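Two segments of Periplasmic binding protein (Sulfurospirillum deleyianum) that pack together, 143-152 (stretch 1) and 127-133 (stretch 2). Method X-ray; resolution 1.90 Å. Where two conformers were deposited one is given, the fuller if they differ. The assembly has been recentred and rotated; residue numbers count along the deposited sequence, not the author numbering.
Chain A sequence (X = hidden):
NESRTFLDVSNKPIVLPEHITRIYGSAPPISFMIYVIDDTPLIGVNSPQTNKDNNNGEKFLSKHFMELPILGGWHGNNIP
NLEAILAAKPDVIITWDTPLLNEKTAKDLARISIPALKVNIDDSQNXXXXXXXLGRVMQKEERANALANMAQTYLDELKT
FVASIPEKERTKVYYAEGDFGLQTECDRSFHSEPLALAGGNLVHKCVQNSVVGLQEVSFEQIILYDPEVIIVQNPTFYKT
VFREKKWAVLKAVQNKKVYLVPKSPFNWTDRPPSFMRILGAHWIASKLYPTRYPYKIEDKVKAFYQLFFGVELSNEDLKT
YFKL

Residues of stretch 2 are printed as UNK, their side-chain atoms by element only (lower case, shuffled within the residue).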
# COMPACT_ATOMS: atom_id res chain seq x y z
N ARG A 143 -10.73 -14.84 10.43
CA ARG A 143 -9.82 -13.71 10.50
C ARG A 143 -9.87 -12.87 9.23
O ARG A 143 -10.05 -11.66 9.29
CB ARG A 143 -8.39 -14.20 10.77
CG ARG A 143 -7.33 -13.12 10.65
CD ARG A 143 -7.49 -12.03 11.70
NE ARG A 143 -6.45 -11.02 11.60
CZ ARG A 143 -6.46 -9.85 12.25
NH1 ARG A 143 -7.46 -9.54 13.08
NH2 ARG A 143 -5.46 -9.00 12.08
N ALA A 144 -9.70 -13.51 8.07
CA ALA A 144 -9.68 -12.79 6.81
C ALA A 144 -11.01 -12.09 6.53
O ALA A 144 -11.03 -10.99 5.98
CB ALA A 144 -9.32 -13.72 5.66
N ASN A 145 -12.12 -12.73 6.90
CA ASN A 145 -13.45 -12.13 6.74
C ASN A 145 -13.67 -10.90 7.63
O ASN A 145 -14.35 -9.96 7.21
CB ASN A 145 -14.55 -13.17 6.98
CG ASN A 145 -14.58 -14.27 5.92
OD1 ASN A 145 -13.91 -14.19 4.88
ND2 ASN A 145 -15.38 -15.30 6.17
N ALA A 146 -13.12 -10.91 8.84
CA ALA A 146 -13.21 -9.73 9.73
C ALA A 146 -12.52 -8.53 9.08
O ALA A 146 -13.08 -7.43 9.04
CB ALA A 146 -12.60 -10.03 11.08
N LEU A 147 -11.32 -8.75 8.55
CA LEU A 147 -10.56 -7.71 7.85
C LEU A 147 -11.29 -7.22 6.61
O LEU A 147 -11.34 -6.00 6.37
CB LEU A 147 -9.16 -8.21 7.47
CG LEU A 147 -8.29 -8.70 8.62
CD1 LEU A 147 -6.90 -9.07 8.10
CD2 LEU A 147 -8.18 -7.66 9.71
N ALA A 148 -11.84 -8.16 5.84
CA ALA A 148 -12.59 -7.85 4.64
C ALA A 148 -13.80 -6.98 4.94
O ALA A 148 -14.10 -6.06 4.19
CB ALA A 148 -13.04 -9.13 3.93
N ASN A 149 -14.50 -7.27 6.03
CA ASN A 149 -15.69 -6.50 6.38
C ASN A 149 -15.37 -5.04 6.72
O ASN A 149 -16.08 -4.14 6.28
CB ASN A 149 -16.46 -7.18 7.51
CG ASN A 149 -17.29 -8.35 7.01
OD1 ASN A 149 -17.94 -8.26 5.97
ND2 ASN A 149 -17.27 -9.44 7.74
N MSE A 150 -14.31 -4.81 7.49
CA MSE A 150 -13.86 -3.43 7.79
C MSE A 150 -13.41 -2.74 6.53
O MSE A 150 -13.75 -1.58 6.28
CB MSE A 150 -12.77 -3.36 8.86
CG MSE A 150 -12.43 -1.89 9.16
SE MSE A 150 -11.18 -1.69 10.67
CE MSE A 150 -12.51 -1.90 12.10
N ALA A 151 -12.64 -3.45 5.71
CA ALA A 151 -12.23 -2.95 4.41
C ALA A 151 -13.44 -2.50 3.60
O ALA A 151 -13.48 -1.37 3.10
CB ALA A 151 -11.42 -4.01 3.66
N GLN A 152 -14.45 -3.38 3.49
CA GLN A 152 -15.64 -3.06 2.69
C GLN A 152 -16.34 -1.80 3.20
O GLN A 152 -16.70 -0.91 2.41
CB GLN A 152 -16.62 -4.24 2.69
CG GLN A 152 -17.76 -4.09 1.70
CD GLN A 152 -17.27 -4.10 0.27
OE1 GLN A 152 -16.92 -5.15 -0.26
NE2 GLN A 152 -17.23 -2.93 -0.35
N UNK A 127 -9.85 -5.08 -2.25
CA UNK A 127 -9.28 -5.67 -1.03
C UNK A 127 -10.21 -6.63 -0.26
O UNK A 127 -9.75 -7.69 0.17
c UNK A 127 -6.97 -2.95 -1.00
c UNK A 127 -5.69 -2.62 -1.43
o UNK A 127 -3.42 -3.23 -1.85
c UNK A 127 -6.24 -5.17 -0.55
c UNK A 127 -4.69 -3.57 -1.42
c UNK A 127 -4.96 -4.85 -0.98
c UNK A 127 -7.26 -4.23 -0.55
c UNK A 127 -8.66 -4.60 -0.10
N UNK A 128 -11.50 -6.31 -0.12
CA UNK A 128 -12.36 -7.26 0.59
C UNK A 128 -12.38 -8.66 -0.04
O UNK A 128 -12.17 -9.65 0.66
c UNK A 128 -13.74 -6.60 0.55
c UNK A 128 -12.22 -5.06 -0.45
c UNK A 128 -13.45 -5.13 0.42
N UNK A 129 -12.61 -8.75 -1.34
CA UNK A 129 -12.63 -10.06 -1.99
C UNK A 129 -11.27 -10.77 -1.96
O UNK A 129 -11.21 -11.99 -1.81
c UNK A 129 -14.74 -9.94 -3.39
c UNK A 129 -15.35 -11.21 -2.79
o UNK A 129 -15.06 -12.32 -3.28
o UNK A 129 -16.12 -11.09 -1.82
c UNK A 129 -13.21 -9.98 -3.40
N UNK A 130 -10.18 -10.01 -2.06
CA UNK A 130 -8.84 -10.59 -1.99
C UNK A 130 -8.56 -11.14 -0.59
O UNK A 130 -8.03 -12.24 -0.45
c UNK A 130 -6.35 -10.13 -2.16
c UNK A 130 -7.91 -9.25 -3.90
c UNK A 130 -7.75 -9.58 -2.42
N UNK A 131 -8.94 -10.39 0.44
CA UNK A 131 -8.85 -10.89 1.81
C UNK A 131 -9.64 -12.20 1.99
O UNK A 131 -9.11 -13.18 2.52
c UNK A 131 -8.26 -7.56 2.97
c UNK A 131 -6.21 -7.22 4.16
c UNK A 131 -7.25 -6.72 3.40
c UNK A 131 -8.23 -8.92 3.28
c UNK A 131 -6.17 -8.57 4.49
c UNK A 131 -9.32 -9.84 2.82
c UNK A 131 -7.18 -9.41 4.04
N UNK A 132 -10.89 -12.23 1.55
CA UNK A 132 -11.70 -13.45 1.67
C UNK A 132 -11.06 -14.64 0.92
O UNK A 132 -11.03 -15.76 1.43
n UNK A 132 -15.93 -10.95 2.31
c UNK A 132 -13.89 -12.21 2.01
n UNK A 132 -16.04 -9.55 0.46
c UNK A 132 -15.35 -12.10 1.62
c UNK A 132 -13.12 -13.20 1.15
n UNK A 132 -16.72 -8.81 2.52
c UNK A 132 -16.22 -9.77 1.76
N UNK A 133 -10.56 -14.38 -0.28
CA UNK A 133 -9.88 -15.39 -1.08
C UNK A 133 -8.68 -15.95 -0.34
O UNK A 133 -8.53 -17.16 -0.22
c UNK A 133 -8.71 -15.69 -3.35
c UNK A 133 -8.73 -17.46 -4.98
c UNK A 133 -7.35 -17.37 -5.11
c UNK A 133 -9.40 -16.62 -4.10
c UNK A 133 -7.32 -15.61 -3.49
c UNK A 133 -6.64 -16.45 -4.37
o UNK A 133 -6.71 -18.21 -5.99
c UNK A 133 -9.45 -14.76 -2.41
O HOH W 1 -12.25 -16.22 3.91
O HOH W 2 -16.33 -10.45 5.05
O HOH W 3 -17.75 -7.20 1.06

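Position 127 opens stretch 2 with eight side-chain atoms: one carbon, then a ring of six carbons, then an oxygen on the far ring carbon. Its CA-to-CB bond points sideways and the ring leads away from stretch 1, making no contact there. That is Tyr 127, whose large ring is buried against other parts of the protein and adds almost nothing here.

At position 128 three side-chain carbons close a ring onto the backbone N. The CA lies 4.1 Å from the CA of Ala 148, a very short spacing between helices, and the CB is 4.3 Å from Ala 148 CB. Another ring carbon lies 4.0 Å from Ala 151 CB and 3.5 Å from Gln 152 OE1. The closed ring identifies Pro 128, and the carbon near Ala 151 and Gln 152 is its CG. A compact, rigid side chain suits this close approach. The carbonyl O of Pro 128 still accepts from the N of position 132 and touches Ala 148 CB at 3.4 Å.

Position 129 has three carbons in a chain, the third carrying two oxygens. Its CB points away from stretch 1, and it makes no contact there. This is Glu 129; an exposed carboxylate is at home on this outer side.

Position 130 has one carbon carrying two more. It too points away, and its side chain stays out of reach of stretch 1. The branch marks Val 130, which is partly exposed and not constrained by the close helix approach.

Position 131 shows one carbon followed by a six-carbon ring with no heteroatom. It points toward stretch 1 and is buried. Leu 147 CB sits over one ring face in a CH-pi contact, 4.2 Å from the centroid, and a ring carbon lies 3.7 Å from Leu 147 CD1. Ala 148 CB meets the CB of 131 at 3.9 Å, and Ala 144 CB comes within 3.2 Å of its backbone O. Hence Phe 131, the ring carbon near Leu 147 being CE1. A flat, wholly apolar ring fits this buried side, against Leu 147.

Position 132 carries three carbons, a nitrogen, and a carbon bearing two more nitrogens. Its second carbon packs 3.7 Å from Ala 148 CB and 3.5 Å from Asn 145 OD1. This is Arg 132, whose aliphatic part suits the alanine while the charged end finds polar partners. Arg 132 NH1 forms a salt bridge with Glu 129 OE2 at 2.8 Å. NE donates to water 2, which donates to Asn 145 O; NH2 donates to water 3, which donates to Gln 152 OE1.

Position 133 has one carbon, a six-carbon ring and a terminal oxygen. It points away and does not touch stretch 1, which leaves room for the large ring of Tyr 133.

The helices run antiparallel at 178°, their axes approaching to 8.0 Å. Ala 144, Ala 148 and Ala 151 keep stretch 1 slim where Pro 128 and Phe 131 face it. No direct hydrogen bond crosses the contact; apolar packing joins the helices, and waters link Arg 132 to polar groups of stretch 1, including water 1 between Arg 132 O and Asn 145 OD1.

Stretch 2 (127-133) YPEVFRY
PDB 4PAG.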